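Side-chain contacts in putative polysaccharide binding proteins (DUF1812) (Bacteroides thetaiotaomicron VPI-5482, PDB 3GF8), which is a putative fimbrial assembly protein of the FimB/Mfa2 family, probably a lipoprotein that anchors fimbriae at the outer membrane: residues A[270-275]-A[279-284]; A[26-31]-A[261-266]. All blocks are in the same frame, centred on the assembly; numbering follows the deposited sequence.

Interaction 1 (A[270-275]-A[279-284])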
loop_
_atom_site.group_PDB
_atom_site.type_symbol
_atom_site.label_atom_id
_atom_site.label_comp_id
_atom_site.label_asym_id
_atom_site.label_seq_id
_atom_site.Cartn_x
_atom_site.Cartn_y
_atom_site.Cartn_z
ATOM N N ILE A 270 -8.832 3.686 -16.525
ATOM C CA ILE A 270 -9.690 3.174 -17.578
ATOM C C ILE A 270 -8.850 2.471 -18.662
ATOM O O ILE A 270 -7.923 3.064 -19.210
ATOM C CB ILE A 270 -10.496 4.259 -18.286
ATOM C CG1 ILE A 270 -11.145 5.233 -17.299
ATOM C CG2 ILE A 270 -11.596 3.609 -19.069
ATOM C CD1 ILE A 270 -12.035 4.570 -16.309
ATOM N N PHE A 271 -9.197 1.221 -18.974
ATOM C CA PHE A 271 -8.742 0.555 -20.184
ATOM C C PHE A 271 -9.732 0.714 -21.334
ATOM O O PHE A 271 -10.950 0.436 -21.198
ATOM C CB PHE A 271 -8.530 -0.932 -19.920
ATOM C CG PHE A 271 -7.529 -1.201 -18.845
ATOM C CD1 PHE A 271 -7.897 -1.133 -17.524
ATOM C CD2 PHE A 271 -6.228 -1.514 -19.160
ATOM C CE1 PHE A 271 -6.994 -1.363 -16.538
ATOM C CE2 PHE A 271 -5.316 -1.752 -18.171
ATOM C CZ PHE A 271 -5.700 -1.672 -16.861
ATOM N N PHE A 272 -9.188 1.163 -22.465
ATOM C CA PHE A 272 -9.905 1.269 -23.718
ATOM C C PHE A 272 -9.437 0.126 -24.594
ATOM O O PHE A 272 -8.283 0.109 -25.044
ATOM C CB PHE A 272 -9.640 2.615 -24.383
ATOM C CG PHE A 272 -10.181 3.748 -23.601
ATOM C CD1 PHE A 272 -9.491 4.231 -22.504
ATOM C CD2 PHE A 272 -11.420 4.273 -23.899
ATOM C CE1 PHE A 272 -10.020 5.254 -21.747
ATOM C CE2 PHE A 272 -11.960 5.291 -23.139
ATOM C CZ PHE A 272 -11.265 5.784 -22.071
ATOM N N LEU A 273 -10.321 -0.841 -24.808
ATOM C CA LEU A 273 -9.923 -2.113 -25.414
ATOM C C LEU A 273 -10.436 -2.277 -26.826
ATOM O O LEU A 273 -11.475 -1.716 -27.216
ATOM C CB LEU A 273 -10.462 -3.260 -24.597
ATOM C CG LEU A 273 -10.068 -3.217 -23.140
ATOM C CD1 LEU A 273 -11.051 -4.007 -22.367
ATOM C CD2 LEU A 273 -8.680 -3.797 -23.044
ATOM N N SER A 274 -9.684 -3.059 -27.583
ATOM C CA SER A 274 -10.133 -3.523 -28.870
ATOM C C SER A 274 -11.167 -4.635 -28.638
ATOM O O SER A 274 -11.305 -5.180 -27.531
ATOM C CB SER A 274 -8.957 -4.058 -29.690
ATOM O OG SER A 274 -8.512 -5.324 -29.223
ATOM N N GLU A 275 -11.846 -4.982 -29.711
ATOM C CA GLU A 275 -12.667 -6.197 -29.751
ATOM C C GLU A 275 -11.927 -7.462 -29.380
ATOM O O GLU A 275 -12.537 -8.422 -28.971
ATOM C CB GLU A 275 -13.245 -6.398 -31.150
ATOM C CG GLU A 275 -14.197 -5.316 -31.555
ATOM C CD GLU A 275 -15.138 -5.751 -32.673
ATOM O OE1 GLU A 275 -14.874 -6.805 -33.317
ATOM O OE2 GLU A 275 -16.146 -5.028 -32.881
ATOM N N ALA A 279 -5.454 -3.723 -25.035
ATOM C CA ALA A 279 -5.514 -2.325 -24.571
ATOM C C ALA A 279 -4.914 -1.374 -25.619
ATOM O O ALA A 279 -3.732 -1.470 -25.994
ATOM C CB ALA A 279 -4.814 -2.158 -23.216
ATOM N N VAL A 280 -5.762 -0.497 -26.152
ATOM C CA VAL A 280 -5.310 0.480 -27.115
ATOM C C VAL A 280 -4.688 1.653 -26.380
ATOM O O VAL A 280 -3.586 2.136 -26.735
ATOM C CB VAL A 280 -6.427 0.920 -28.035
ATOM C CG1 VAL A 280 -5.909 1.996 -28.989
ATOM C CG2 VAL A 280 -6.952 -0.309 -28.782
ATOM N N GLN A 281 -5.374 2.087 -25.334
ATOM C CA GLN A 281 -4.859 3.131 -24.484
ATOM C C GLN A 281 -5.450 2.993 -23.111
ATOM O O GLN A 281 -6.507 2.380 -22.960
ATOM C CB GLN A 281 -5.200 4.509 -25.061
ATOM C CG GLN A 281 -6.668 4.711 -25.345
ATOM C CD GLN A 281 -7.059 6.184 -25.460
ATOM O OE1 GLN A 281 -6.450 6.956 -26.217
ATOM N NE2 GLN A 281 -8.107 6.570 -24.721
ATOM N N ILE A 282 -4.743 3.544 -22.127
ATOM C CA ILE A 282 -5.240 3.655 -20.778
ATOM C C ILE A 282 -5.281 5.110 -20.321
ATOM O O ILE A 282 -4.570 5.979 -20.831
ATOM C CB ILE A 282 -4.403 2.801 -19.774
ATOM C CG1 ILE A 282 -3.010 3.398 -19.567
ATOM C CG2 ILE A 282 -4.317 1.386 -20.283
ATOM C CD1 ILE A 282 -2.047 2.482 -18.880
ATOM N N VAL A 283 -6.100 5.376 -19.320
ATOM C CA VAL A 283 -6.098 6.659 -18.705
ATOM C C VAL A 283 -5.868 6.369 -17.249
ATOM O O VAL A 283 -6.641 5.625 -16.635
ATOM C CB VAL A 283 -7.381 7.376 -18.949
ATOM C CG1 VAL A 283 -7.416 8.782 -18.190
ATOM C CG2 VAL A 283 -7.544 7.578 -20.402
ATOM N N VAL A 284 -4.770 6.903 -16.719
ATOM C CA VAL A 284 -4.420 6.752 -15.306
ATOM C C VAL A 284 -4.552 8.102 -14.655
ATOM O O VAL A 284 -3.832 9.027 -14.989
ATOM C CB VAL A 284 -3.007 6.219 -15.130
ATOM C CG1 VAL A 284 -2.674 5.992 -13.618
ATOM C CG2 VAL A 284 -2.840 4.949 -15.951
#
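Four backbone hydrogen bonds tie I270 and F272 to V280, Q281 and V283. At the pair I270–V283 the bonds run both ways, I270 N to V283 O and V283 N to I270 O, each 2.9 Å. At F272 the two bonds go to successive residues: F272 N reaches Q281 O at 3.0 Å, whereas F272 O takes the amide of V280, V280 N, at 2.8 Å. Next to the first pair, I270 O also receives a CA-H...O contact from I282 CA.

On the face carrying I270, F272, Q281 and V283, the amide of Q281 stands upright on the F272 ring, the two planes 89° apart, with Q281 NE2 over one ring face, nearer the rim than the centre, and 3.5 Å from F272 CD1. Q281 can do this because its CG sits between the backbone N and the carbonyl carbon (chi1 54°) and the chain, extended beyond CG, then slants across F272 and brings NE2 over the ring. Farther out, V283 CG2 touches F272 CE1 at 3.7 Å. On the other face F271 and I282 run side by side, I282 CG2 lying 3.7 Å from F271 CD2, while A279 CB comes to the ring's edge. L273 CD2 turns back toward A279. Y244 of helix 241-246 packs on both F271 and I282, and the F271 ring also meets those of F156 and F237.

V280 and Q281 together oppose F272, so the pairing is an antiparallel beta hairpin with a classic beta bulge at the start of its second strand, just after the connecting loop.

Interaction 2 (A[26-31]-A[261-266]). With EDO (1,2-ethanediol), chain B.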
loop_
_atom_site.group_PDB
_atom_site.type_symbol
_atom_site.label_atom_id
_atom_site.label_comp_id
_atom_site.label_asym_id
_atom_site.label_seq_id
_atom_site.Cartn_x
_atom_site.Cartn_y
_atom_site.Cartn_z
HETATM N N MSE A 26 1.518 12.118 -3.316
HETATM C CA MSE A 26 1.562 12.941 -4.517
HETATM C C MSE A 26 1.261 14.407 -4.238
HETATM O O MSE A 26 1.477 15.234 -5.101
HETATM C CB MSE A 26 0.658 12.414 -5.620
HETATM C CG MSE A 26 1.056 11.033 -6.081
HETATM SE SE MSE A 26 2.730 11.050 -7.006
HETATM C CE MSE A 26 1.975 11.671 -8.706
ATOM N N GLU A 27 0.818 14.742 -3.036
ATOM C CA GLU A 27 0.630 16.139 -2.692
ATOM C C GLU A 27 1.902 16.692 -2.052
ATOM O O GLU A 27 1.958 17.851 -1.678
ATOM C CB GLU A 27 -0.581 16.307 -1.764
ATOM C CG GLU A 27 -1.919 15.855 -2.387
ATOM N N PHE A 28 2.940 15.874 -1.902
ATOM C CA PHE A 28 4.182 16.363 -1.282
ATOM C C PHE A 28 3.910 17.198 -0.027
ATOM O O PHE A 28 4.601 18.176 0.231
ATOM C CB PHE A 28 4.993 17.185 -2.306
ATOM C CG PHE A 28 5.559 16.359 -3.377
ATOM C CD1 PHE A 28 4.753 15.884 -4.385
ATOM C CD2 PHE A 28 6.872 15.959 -3.335
ATOM C CE1 PHE A 28 5.254 15.043 -5.359
ATOM C CE2 PHE A 28 7.387 15.135 -4.327
ATOM C CZ PHE A 28 6.573 14.682 -5.343
ATOM N N ALA A 29 2.921 16.806 0.763
ATOM C CA ALA A 29 2.541 17.561 1.956
ATOM C C ALA A 29 2.068 16.597 3.041
ATOM O O ALA A 29 1.605 15.495 2.739
ATOM C CB ALA A 29 1.466 18.565 1.595
ATOM N N ASP A 30 2.229 16.984 4.303
ATOM C CA ASP A 30 1.998 16.075 5.404
ATOM C C ASP A 30 0.505 15.873 5.620
ATOM O O ASP A 30 -0.186 16.836 5.891
ATOM C CB ASP A 30 2.603 16.620 6.692
ATOM C CG ASP A 30 2.368 15.694 7.886
ATOM O OD1 ASP A 30 2.171 14.472 7.685
ATOM O OD2 ASP A 30 2.355 16.199 9.023
ATOM N N ALA A 31 0.014 14.627 5.508
ATOM C CA ALA A 31 -1.427 14.331 5.712
ATOM C C ALA A 31 -1.686 13.449 6.936
ATOM O O ALA A 31 -2.775 12.880 7.090
ATOM C CB ALA A 31 -2.049 13.698 4.437
ATOM N N LEU A 261 5.084 4.646 -7.331
ATOM C CA LEU A 261 4.293 3.573 -6.723
ATOM C C LEU A 261 4.073 3.765 -5.200
ATOM O O LEU A 261 2.996 3.441 -4.666
ATOM C CB LEU A 261 4.937 2.224 -6.997
ATOM C CG LEU A 261 4.978 1.801 -8.469
ATOM C CD1 LEU A 261 5.657 0.401 -8.578
ATOM C CD2 LEU A 261 3.582 1.841 -9.087
ATOM N N ASP A 262 5.069 4.300 -4.510
ATOM C CA ASP A 262 4.951 4.521 -3.066
ATOM C C ASP A 262 4.138 5.743 -2.774
ATOM O O ASP A 262 3.283 5.737 -1.853
ATOM C CB ASP A 262 6.305 4.717 -2.399
ATOM C CG ASP A 262 7.111 3.455 -2.327
ATOM O OD1 ASP A 262 6.537 2.350 -2.279
ATOM O OD2 ASP A 262 8.340 3.576 -2.317
ATOM N N ARG A 263 4.389 6.797 -3.534
ATOM C CA ARG A 263 3.733 8.076 -3.261
ATOM C C ARG A 263 2.262 8.092 -3.618
ATOM O O ARG A 263 1.467 8.723 -2.939
ATOM C CB ARG A 263 4.414 9.209 -4.022
ATOM C CG ARG A 263 5.566 9.852 -3.303
ATOM C CD ARG A 263 5.992 11.075 -4.095
ATOM N NE ARG A 263 7.291 11.560 -3.674
ATOM C CZ ARG A 263 7.502 12.387 -2.655
ATOM N NH1 ARG A 263 6.499 12.875 -1.918
ATOM N NH2 ARG A 263 8.750 12.744 -2.386
ATOM N N GLN A 264 1.913 7.436 -4.723
ATOM C CA GLN A 264 0.537 7.391 -5.192
ATOM C C GLN A 264 -0.143 6.156 -4.638
ATOM O O GLN A 264 0.365 5.035 -4.803
ATOM C CB GLN A 264 0.515 7.343 -6.735
ATOM C CG GLN A 264 -0.890 7.384 -7.367
ATOM C CD GLN A 264 -1.754 8.501 -6.786
ATOM O OE1 GLN A 264 -2.297 8.357 -5.697
ATOM N NE2 GLN A 264 -1.871 9.613 -7.505
ATOM N N SER A 265 -1.294 6.328 -4.003
ATOM C CA SER A 265 -2.015 5.144 -3.541
ATOM C C SER A 265 -3.446 5.024 -4.033
ATOM O O SER A 265 -4.157 4.087 -3.646
ATOM C CB SER A 265 -1.944 5.049 -2.003
ATOM O OG SER A 265 -0.593 5.000 -1.583
ATOM N N ASN A 266 -3.891 5.975 -4.850
ATOM C CA ASN A 266 -5.156 5.837 -5.538
ATOM C C ASN A 266 -4.962 5.920 -7.020
ATOM O O ASN A 266 -4.504 6.940 -7.529
ATOM C CB ASN A 266 -6.115 6.934 -5.138
ATOM C CG ASN A 266 -6.400 6.920 -3.693
ATOM O OD1 ASN A 266 -5.803 7.672 -2.932
ATOM N ND2 ASN A 266 -7.288 6.028 -3.280
HETATM C C1 EDO B . -9.260 5.428 -6.563
HETATM O O1 EDO B . -9.018 5.467 -5.144
HETATM C C2 EDO B . -10.631 6.036 -6.853
HETATM O O2 EDO B . -10.574 7.053 -7.869
HETATM O O HOH W 1 -1.006 10.942 -2.954
#
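M26 meets the C-terminal end of helix 257-263 with both its backbone and its side chain. Its amide, M26 N, donates to a water at 2.8 Å, and the same water makes a weak bond to R263 O. The side chain, a selenomethionine, is bent at chi2 and chi3 (-69° and -80°), which brings SE back to 3.9 Å from R263 CB, while its CG packs 3.6 Å from Q264 NE2. That amide nitrogen is hydrogen-bonded to E251, and Q264 OE1 accepts the backbone amide of N266, so both polar atoms of the Q264 amide are held beside M26.

Two residues on, F28 offers a ring face to the guanidinium of R263. The groups stack with centres 3.8 Å apart and planes at 19°; F28 CE2 lies over the guanidinium centre, 3.2 Å from R263 CZ, and R263 NH1 stands above the ring toward its rim. An extended chain from CG to NE carries R263 across to the ring, where NE forms a salt bridge with E259 and NH1 bonds to N25 O.

A leucine in place of R263 would probably leave E259 without its charged mate and the F28 ring without the flat cation that covers one face.

These polar bonds fix the rotation of the guanidinium and hold it flat against the ring, so that a cation-pi stack joins the 26-31 loop to the end of helix 257-263 at the protein surface.

Overall arrangement
The two contacts lie about 25 Å apart, centre to centre, yet follow one another along the chain: helix 257-263, whose end takes part in interaction 2, leads into strand 266-273, which pairs in interaction 1. Interaction 1 is local and partly buried, joining neighbouring strands by backbone bonds, with one face (F271, L273, A279, I282) buried and the other partly exposed. Interaction 2 brings together regions 230 residues apart in sequence, nearer the chain's centre but at its surface, linking the loop after strand 16-21 to the helix. It has no strand pairing and relies instead on a charged group, an aromatic ring and a water.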